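Local atomic coordinates of methylaspartate ammonia-lyase (Citrobacter amalonaticus, PDB entry 1KKO), a protein that catalyses the reversible anti elimination of ammonia from L-threo-3-methylaspartate to give mesaconate, using magnesium, in the pathway that degrades glutamate. Residues L7-Y12 against C52-L57; V66-A71 against T364-R369; V130-S135 against K331-G336. All blocks are in the same frame, centred on the assembly; numbering follows the deposited sequence.

Interaction 1 of 3, residues L7-Y12 against C52-L57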
loop_
_atom_site.group_PDB
_atom_site.type_symbol
_atom_site.label_atom_id
_atom_site.label_comp_id
_atom_site.label_asym_id
_atom_site.label_seq_id
_atom_site.Cartn_x
_atom_site.Cartn_y
_atom_site.Cartn_z
ATOM N N LEU A 7 10.186 -14.109 16.288
ATOM C CA LEU A 7 8.905 -13.567 16.741
ATOM C C LEU A 7 7.887 -13.678 15.635
ATOM O O LEU A 7 8.213 -13.469 14.471
ATOM C CB LEU A 7 9.028 -12.084 17.108
ATOM C CG LEU A 7 9.994 -11.727 18.226
ATOM C CD1 LEU A 7 9.785 -10.272 18.587
ATOM C CD2 LEU A 7 9.776 -12.571 19.427
ATOM N N PHE A 8 6.660 -14.008 16.016
ATOM C CA PHE A 8 5.532 -14.138 15.100
ATOM C C PHE A 8 4.421 -13.200 15.558
ATOM O O PHE A 8 4.002 -13.257 16.716
ATOM C CB PHE A 8 5.027 -15.576 15.083
ATOM C CG PHE A 8 6.048 -16.569 14.585
ATOM C CD1 PHE A 8 6.364 -16.650 13.234
ATOM C CD2 PHE A 8 6.699 -17.416 15.469
ATOM C CE1 PHE A 8 7.294 -17.554 12.763
ATOM C CE2 PHE A 8 7.648 -18.314 14.999
ATOM C CZ PHE A 8 7.932 -18.382 13.643
ATOM N N THR A 9 3.959 -12.334 14.663
ATOM C CA THR A 9 2.906 -11.388 15.011
ATOM C C THR A 9 1.810 -11.378 13.962
ATOM O O THR A 9 2.058 -11.278 12.752
ATOM C CB THR A 9 3.475 -9.978 15.217
ATOM O OG1 THR A 9 4.128 -9.529 14.053
ATOM C CG2 THR A 9 4.596 -9.986 16.179
ATOM N N ALA A 10 0.581 -11.472 14.438
ATOM C CA ALA A 10 -0.595 -11.435 13.576
ATOM C C ALA A 10 -0.751 -10.065 12.953
ATOM O O ALA A 10 -0.425 -9.054 13.569
ATOM C CB ALA A 10 -1.853 -11.771 14.376
ATOM N N GLY A 11 -1.235 -10.027 11.716
ATOM C CA GLY A 11 -1.518 -8.764 11.061
ATOM C C GLY A 11 -2.548 -8.928 9.977
ATOM O O GLY A 11 -3.129 -9.997 9.768
ATOM N N TYR A 12 -2.816 -7.816 9.324
ATOM C CA TYR A 12 -3.709 -7.801 8.184
ATOM C C TYR A 12 -2.902 -7.703 6.905
ATOM O O TYR A 12 -1.954 -6.928 6.820
ATOM C CB TYR A 12 -4.680 -6.613 8.271
ATOM C CG TYR A 12 -5.745 -6.777 9.339
ATOM C CD1 TYR A 12 -6.742 -7.713 9.201
ATOM C CD2 TYR A 12 -5.736 -6.001 10.478
ATOM C CE1 TYR A 12 -7.705 -7.867 10.161
ATOM C CE2 TYR A 12 -6.703 -6.145 11.450
ATOM C CZ TYR A 12 -7.678 -7.082 11.280
ATOM O OH TYR A 12 -8.645 -7.238 12.241
ATOM N N CYS A 52 -2.179 -11.973 7.764
ATOM C CA CYS A 52 -0.821 -12.439 7.590
ATOM C C CYS A 52 -0.213 -12.702 8.958
ATOM O O CYS A 52 -0.786 -12.375 9.990
ATOM C CB CYS A 52 0.011 -11.407 6.827
ATOM S SG CYS A 52 0.124 -9.806 7.669
ATOM N N VAL A 53 0.959 -13.318 8.951
ATOM C CA VAL A 53 1.762 -13.445 10.154
ATOM C C VAL A 53 3.150 -12.941 9.819
ATOM O O VAL A 53 3.817 -13.477 8.930
ATOM C CB VAL A 53 1.855 -14.881 10.688
ATOM C CG1 VAL A 53 2.871 -14.957 11.840
ATOM C CG2 VAL A 53 0.493 -15.371 11.128
ATOM N N SER A 54 3.586 -11.893 10.510
ATOM C CA SER A 54 4.922 -11.378 10.315
ATOM C C SER A 54 5.912 -12.219 11.098
ATOM O O SER A 54 5.675 -12.565 12.247
ATOM C CB SER A 54 5.042 -9.931 10.787
ATOM O OG SER A 54 4.332 -9.019 9.966
ATOM N N VAL A 55 7.016 -12.524 10.438
ATOM C CA VAL A 55 8.136 -13.238 11.024
ATOM C C VAL A 55 9.268 -12.239 11.205
ATOM O O VAL A 55 9.632 -11.546 10.265
ATOM C CB VAL A 55 8.632 -14.351 10.059
ATOM C CG1 VAL A 55 9.757 -15.156 10.690
ATOM C CG2 VAL A 55 7.470 -15.257 9.670
ATOM N N GLN A 56 9.786 -12.132 12.423
ATOM C CA GLN A 56 10.938 -11.291 12.684
ATOM C C GLN A 56 12.008 -12.167 13.301
ATOM O O GLN A 56 11.744 -12.905 14.251
ATOM C CB GLN A 56 10.574 -10.155 13.637
ATOM C CG GLN A 56 9.579 -9.182 13.039
ATOM C CD GLN A 56 9.278 -8.036 13.972
ATOM O OE1 GLN A 56 9.785 -6.934 13.770
ATOM N NE2 GLN A 56 8.489 -8.296 15.007
ATOM N N LEU A 57 13.212 -12.066 12.754
ATOM C CA LEU A 57 14.336 -12.846 13.246
ATOM C C LEU A 57 15.394 -11.873 13.723
ATOM O O LEU A 57 15.997 -11.164 12.931
ATOM C CB LEU A 57 14.907 -13.720 12.133
ATOM C CG LEU A 57 13.912 -14.611 11.388
ATOM C CD1 LEU A 57 14.600 -15.338 10.254
ATOM C CD2 LEU A 57 13.245 -15.620 12.291
HETATM O O HOH W 1 1.682 -8.842 10.861
#

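Interaction 2 of 3, residues V66-A71 against T364-R369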
loop_
_atom_site.group_PDB
_atom_site.type_symbol
_atom_site.label_atom_id
_atom_site.label_comp_id
_atom_site.label_asym_id
_atom_site.label_seq_id
_atom_site.Cartn_x
_atom_site.Cartn_y
_atom_site.Cartn_z
ATOM N N VAL A 66 13.006 -9.684 8.346
ATOM C CA VAL A 66 11.559 -9.746 8.275
ATOM C C VAL A 66 11.024 -10.485 7.058
ATOM O O VAL A 66 11.637 -10.514 5.981
ATOM C CB VAL A 66 10.932 -8.317 8.310
ATOM C CG1 VAL A 66 11.349 -7.583 9.561
ATOM C CG2 VAL A 66 11.316 -7.497 7.082
ATOM N N GLY A 67 9.867 -11.093 7.259
ATOM C CA GLY A 67 9.147 -11.762 6.196
ATOM C C GLY A 67 7.702 -11.887 6.615
ATOM O O GLY A 67 7.394 -11.881 7.801
ATOM N N ASP A 68 6.797 -12.032 5.651
ATOM C CA ASP A 68 5.380 -12.180 5.959
ATOM C C ASP A 68 4.773 -13.431 5.359
ATOM O O ASP A 68 4.853 -13.667 4.153
ATOM C CB ASP A 68 4.585 -10.986 5.431
ATOM C CG ASP A 68 4.633 -9.782 6.334
ATOM O OD1 ASP A 68 4.915 -9.932 7.530
ATOM O OD2 ASP A 68 4.378 -8.650 5.904
ATOM N N CYS A 69 4.149 -14.205 6.228
ATOM C CA CYS A 69 3.343 -15.329 5.813
ATOM C C CYS A 69 2.046 -14.760 5.261
ATOM O O CYS A 69 1.333 -14.060 5.983
ATOM C CB CYS A 69 3.035 -16.231 7.000
ATOM S SG CYS A 69 4.494 -16.863 7.861
ATOM N N ALA A 70 1.724 -15.081 4.008
ATOM C CA ALA A 70 0.543 -14.543 3.343
ATOM C C ALA A 70 0.089 -15.539 2.297
ATOM O O ALA A 70 0.895 -16.336 1.804
ATOM C CB ALA A 70 0.850 -13.205 2.694
ATOM N N ALA A 71 -1.188 -15.467 1.953
ATOM C CA ALA A 71 -1.807 -16.380 1.013
ATOM C C ALA A 71 -2.673 -15.604 0.034
ATOM O O ALA A 71 -3.096 -14.473 0.309
ATOM C CB ALA A 71 -2.622 -17.392 1.745
ATOM N N THR A 364 1.536 -8.671 1.275
ATOM C CA THR A 364 1.932 -7.537 2.113
ATOM C C THR A 364 3.026 -6.695 1.500
ATOM O O THR A 364 3.600 -7.021 0.478
ATOM C CB THR A 364 2.427 -7.987 3.496
ATOM O OG1 THR A 364 3.736 -8.577 3.368
ATOM C CG2 THR A 364 1.531 -9.036 4.112
ATOM N N GLU A 365 3.325 -5.589 2.167
ATOM C CA GLU A 365 4.396 -4.717 1.734
ATOM C C GLU A 365 5.739 -5.426 1.834
ATOM O O GLU A 365 6.605 -5.244 0.983
ATOM C CB GLU A 365 4.366 -3.382 2.492
ATOM C CG GLU A 365 5.166 -3.259 3.787
ATOM C CD GLU A 365 4.626 -4.012 4.991
ATOM O OE1 GLU A 365 3.790 -4.927 4.847
ATOM O OE2 GLU A 365 5.086 -3.688 6.107
ATOM N N ILE A 366 5.914 -6.245 2.864
ATOM C CA ILE A 366 7.168 -6.967 3.045
ATOM C C ILE A 366 7.307 -8.080 2.025
ATOM O O ILE A 366 8.377 -8.268 1.461
ATOM C CB ILE A 366 7.276 -7.535 4.473
ATOM C CG1 ILE A 366 7.441 -6.391 5.469
ATOM C CG2 ILE A 366 8.421 -8.539 4.566
ATOM C CD1 ILE A 366 7.493 -6.802 6.903
ATOM N N SER A 367 6.248 -8.833 1.774
ATOM C CA SER A 367 6.362 -9.926 0.812
ATOM C C SER A 367 6.616 -9.355 -0.573
ATOM O O SER A 367 7.448 -9.870 -1.322
ATOM C CB SER A 367 5.150 -10.854 0.866
ATOM O OG SER A 367 3.958 -10.226 0.417
ATOM N N ALA A 368 5.930 -8.273 -0.926
ATOM C CA ALA A 368 6.139 -7.647 -2.222
ATOM C C ALA A 368 7.558 -7.104 -2.347
ATOM O O ALA A 368 8.206 -7.293 -3.378
ATOM C CB ALA A 368 5.141 -6.531 -2.457
ATOM N N ARG A 369 8.045 -6.429 -1.314
ATOM C CA ARG A 369 9.381 -5.866 -1.347
ATOM C C ARG A 369 10.408 -6.985 -1.525
ATOM O O ARG A 369 11.383 -6.845 -2.269
ATOM C CB ARG A 369 9.625 -5.079 -0.060
ATOM C CG ARG A 369 10.888 -4.296 -0.036
ATOM C CD ARG A 369 10.994 -3.433 1.178
ATOM N NE ARG A 369 11.138 -4.208 2.404
ATOM C CZ ARG A 369 10.377 -4.091 3.484
ATOM N NH1 ARG A 369 9.339 -3.260 3.518
ATOM N NH2 ARG A 369 10.649 -4.837 4.530
HETATM O O HOH W 2 3.298 -6.474 7.026
#

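Interaction 3 of 3, residues V130-S135 against K331-G336. With SO4 (sulfate ion), chain C.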
loop_
_atom_site.group_PDB
_atom_site.type_symbol
_atom_site.label_atom_id
_atom_site.label_comp_id
_atom_site.label_asym_id
_atom_site.label_seq_id
_atom_site.Cartn_x
_atom_site.Cartn_y
_atom_site.Cartn_z
ATOM N N VAL A 130 3.222 -20.200 5.184
ATOM C CA VAL A 130 4.249 -20.274 6.217
ATOM C C VAL A 130 5.627 -20.411 5.561
ATOM O O VAL A 130 6.571 -19.726 5.922
ATOM C CB VAL A 130 3.977 -21.428 7.186
ATOM C CG1 VAL A 130 5.163 -21.623 8.148
ATOM C CG2 VAL A 130 2.695 -21.169 7.934
ATOM N N ARG A 131 5.743 -21.300 4.585
ATOM C CA ARG A 131 6.996 -21.448 3.885
ATOM C C ARG A 131 7.359 -20.136 3.179
ATOM O O ARG A 131 8.518 -19.738 3.144
ATOM C CB ARG A 131 6.891 -22.589 2.892
ATOM C CG ARG A 131 6.747 -23.932 3.583
ATOM C CD ARG A 131 6.689 -25.058 2.611
ATOM N NE ARG A 131 5.397 -25.440 2.083
ATOM C CZ ARG A 131 5.209 -25.882 0.829
ATOM N NH1 ARG A 131 6.196 -25.895 -0.083
ATOM N NH2 ARG A 131 4.012 -26.268 0.477
ATOM N N TYR A 132 6.354 -19.453 2.632
ATOM C CA TYR A 132 6.571 -18.172 1.973
ATOM C C TYR A 132 7.167 -17.158 2.955
ATOM O O TYR A 132 8.208 -16.558 2.686
ATOM C CB TYR A 132 5.239 -17.673 1.430
ATOM C CG TYR A 132 5.253 -16.503 0.484
ATOM C CD1 TYR A 132 6.112 -16.453 -0.601
ATOM C CD2 TYR A 132 4.340 -15.454 0.649
ATOM C CE1 TYR A 132 6.080 -15.387 -1.481
ATOM C CE2 TYR A 132 4.284 -14.398 -0.240
ATOM C CZ TYR A 132 5.161 -14.368 -1.315
ATOM O OH TYR A 132 5.142 -13.340 -2.231
ATOM N N GLY A 133 6.518 -16.974 4.099
ATOM C CA GLY A 133 6.993 -16.002 5.068
ATOM C C GLY A 133 8.321 -16.357 5.713
ATOM O O GLY A 133 9.178 -15.502 5.885
ATOM N N LEU A 134 8.482 -17.612 6.116
ATOM C CA LEU A 134 9.740 -18.033 6.706
ATOM C C LEU A 134 10.888 -17.816 5.743
ATOM O O LEU A 134 11.941 -17.315 6.112
ATOM C CB LEU A 134 9.705 -19.505 7.103
ATOM C CG LEU A 134 8.784 -19.895 8.250
ATOM C CD1 LEU A 134 8.849 -21.397 8.445
ATOM C CD2 LEU A 134 9.156 -19.181 9.544
ATOM N N SER A 135 10.687 -18.197 4.492
ATOM C CA SER A 135 11.760 -18.095 3.513
ATOM C C SER A 135 12.128 -16.633 3.220
ATOM O O SER A 135 13.296 -16.302 3.011
ATOM C CB SER A 135 11.397 -18.851 2.245
ATOM O OG SER A 135 10.347 -18.221 1.553
ATOM N N LYS A 331 2.765 -17.634 -9.300
ATOM C CA LYS A 331 1.966 -16.894 -8.315
ATOM C C LYS A 331 2.642 -17.100 -6.972
ATOM O O LYS A 331 2.400 -18.072 -6.256
ATOM C CB LYS A 331 0.524 -17.356 -8.321
ATOM C CG LYS A 331 -0.370 -16.432 -7.524
ATOM C CD LYS A 331 -1.843 -16.730 -7.720
ATOM C CE LYS A 331 -2.726 -15.530 -7.405
ATOM N NZ LYS A 331 -2.754 -14.568 -8.522
ATOM N N THR A 332 3.502 -16.152 -6.635
ATOM C CA THR A 332 4.529 -16.392 -5.636
ATOM C C THR A 332 4.123 -17.071 -4.326
ATOM O O THR A 332 4.797 -17.993 -3.933
ATOM C CB THR A 332 5.379 -15.129 -5.376
ATOM O OG1 THR A 332 4.570 -14.071 -4.845
ATOM C CG2 THR A 332 6.024 -14.596 -6.664
ATOM N N PRO A 333 3.050 -16.687 -3.629
ATOM C CA PRO A 333 2.787 -17.353 -2.343
ATOM C C PRO A 333 2.516 -18.844 -2.508
ATOM O O PRO A 333 2.777 -19.629 -1.610
ATOM C CB PRO A 333 1.549 -16.616 -1.805
ATOM C CG PRO A 333 1.506 -15.335 -2.543
ATOM C CD PRO A 333 2.030 -15.660 -3.914
ATOM N N ASP A 334 1.986 -19.228 -3.657
ATOM C CA ASP A 334 1.640 -20.621 -3.893
ATOM C C ASP A 334 2.836 -21.547 -4.088
ATOM O O ASP A 334 2.673 -22.762 -4.064
ATOM C CB ASP A 334 0.732 -20.730 -5.104
ATOM C CG ASP A 334 -0.649 -20.175 -4.868
ATOM O OD1 ASP A 334 -1.175 -20.282 -3.724
ATOM O OD2 ASP A 334 -1.273 -19.638 -5.804
ATOM N N LEU A 335 4.015 -20.982 -4.273
ATOM C CA LEU A 335 5.212 -21.794 -4.453
ATOM C C LEU A 335 5.849 -22.157 -3.121
ATOM O O LEU A 335 6.799 -22.913 -3.099
ATOM C CB LEU A 335 6.244 -21.084 -5.326
ATOM C CG LEU A 335 5.956 -21.183 -6.822
ATOM C CD1 LEU A 335 4.966 -20.127 -7.275
ATOM C CD2 LEU A 335 7.237 -21.114 -7.621
ATOM N N GLY A 336 5.340 -21.641 -2.006
ATOM C CA GLY A 336 5.957 -21.937 -0.717
ATOM C C GLY A 336 7.242 -21.133 -0.548
ATOM O O GLY A 336 7.223 -19.919 -0.615
HETATM S S SO4 C . -5.043 -12.028 -6.988
HETATM O O1 SO4 C . -4.755 -12.932 -5.846
HETATM O O2 SO4 C . -6.550 -12.086 -7.098
HETATM O O3 SO4 C . -4.600 -10.671 -6.691
HETATM O O4 SO4 C . -4.465 -12.480 -8.277
#

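Interaction 1 of 3, residues L7-Y12 against C52-L57
Phe8 and Val55 lie side by side and point the same way from neighbouring antiparallel strands, with the methyl CG2 of Val55 at the edge of the Phe8 ring, 3.9 Å from CE1. Val53, two residues back along its strand, crosses Phe8 obliquely: its CG1, anti to the backbone N (chi1 172°), comes to 3.9 Å from Phe8 CB, near the root of the ring. With Ala10 these residues form the face of the sheet that is turned to the helices of the N-terminal domain; Phe8 reaches Leu93 of helix 86-101 and Leu134 of helix 128-146. The two strands begin the three-stranded antiparallel sheet in the N-terminal domain of this enolase-superfamily enzyme, and their segments run at 150° to each other. Hydrogen-bonded pairs join Leu7 to Gln56, Thr9 to Ser54 and Gly11 to Cys52, where Cys52 N is 3.0 Å from Gly11 O. On the other face Thr9 OG1 meets Ser54 CB at 3.4 Å, having taken the place between the backbone N and carbonyl carbon (chi1 59°). A water donates both to Thr9 O and, at 2.8 Å, to Ser54 OG, which is also bonded to Asp68 and to Arg404 of the second subunit. Gln56 NE2 bonds to the carbonyl oxygen of that same Arg404. At the other end of the pairing, Cys52 SG rests 3.6 Å from Tyr12 O, whose hydrogen-bond donor is Asn400 of the second subunit.

Interaction 2 of 3, residues V66-A71 against T364-R369
Asp68 OD2 receives the hydroxyl of Thr364 OG1 at 2.6 Å on its anti lone pair, the one directed away from OD1, and a water lies 2.7 Å from OD2. The Thr364 bond joins the last strand of the N-terminal antiparallel sheet to the N terminus of helix 365-378, one of the helices of the TIM-barrel domain. Thr364 is the N-cap: OG1 stands between its own backbone N and carbonyl carbon (chi1 74°) and accepts from Ser367 N at 3.0 Å, while Thr364 N donates to Ser367 OG, the reciprocal bond of a capping box. Ser367 OG is also hydrogen-bonded to Glu363. The threonine hydroxyl is thus donor to the strand and acceptor from the helix at once, and the helix start probably helps to stabilise the negative charge of Asp68. The same water sits near Glu365 OE1, between two carboxylates whose oxygens OD2 and OE1 are 3.9 Å apart; it has more acceptors around it than protons to give. Glu365 OE2 forms a salt bridge to Arg404 of the second subunit, and Asp68 OD1 accepts from Ser54, so both acids have partners beyond the strand and helix. Ile366 crosses Asp68 at about a right angle, its CB 3.4 Å from OD2, and covers the carboxylate with hydrocarbon. Its CG2 packs on the backbone of Gly67, 3.7 Å from CA. Its CD1 goes on to the neighbouring Val66, whose side chain it crosses at about a right angle, 3.9 Å from CG2. That same Val66 methyl lies in the plane of the Arg369 guanidinium, at its edge, with CG2 3.7 Å from NH2.

Interaction 3 of 3, residues V130-S135 against K331-G336
Residues 130-135 of helix 128-146 meet the 3-10 turn 332-335 and the glycine after it, with backbones closest at Tyr132 and Gly336, whose CA atoms are 4.7 Å apart. Here Gly336 O points at the helix and takes a CA-H...O contact from Tyr132 CA at 3.2 Å. The Tyr132 side chain, its CG anti to the backbone N (chi1 -169°), runs alongside Pro333. Pro333 CA stands over the ring centre, 3.6 Å from the centroid and 2° off the normal, a CH-pi contact, and Pro333 CG touches ring atom CE2 at 3.7 Å. Gly336 O lies at the ring edge. At the far end of the ring Thr332 OG1 donates to Tyr132 OH at 2.8 Å, and OH is also bonded to Glu363, which helps to fix the phenol. Lys331, the catalytic proton acceptor, comes just before this turn, after strand 327-330 of the TIM barrel, so the N-terminal domain's helix packs directly behind an active-site loop. Lys331 NZ donates to a sulfate oxygen, O4, at 2.7 Å; the ion, probably from the crystallisation liquor, is also held by the substrate-binding residues Gln172, Thr360 and Cys361. Next to Tyr132, Arg131 lays one face of its guanidinium over Gly336 CA, 4.0 Å from NH1, while NH1 forms a salt bridge to Asp117 and NE bonds to Leu126 O.

How the interactions relate
From the N terminus, interaction 1 comes first: strand 7-12 pairs with 52-57 and closes a loop of about 40 residues within the N-terminal domain. Strand 64-69 follows and adds itself to the same sheet through 52-57, so interactions 1 and 2 lie in series yet touch. Interaction 2 then spans nearly 300 residues to the helix starting at 365, and interaction 3, from 130-135 to 331-336, falls wholly between its two ends. Interactions 2 and 3 each join the N-terminal domain to the barrel. Helix 128-146 packs against the sheet at Phe8 and Val55, linking interaction 3 to interaction 1, while Ala70 and Ser367 touch Tyr132. Interactions 1 and 2 also meet the second subunit.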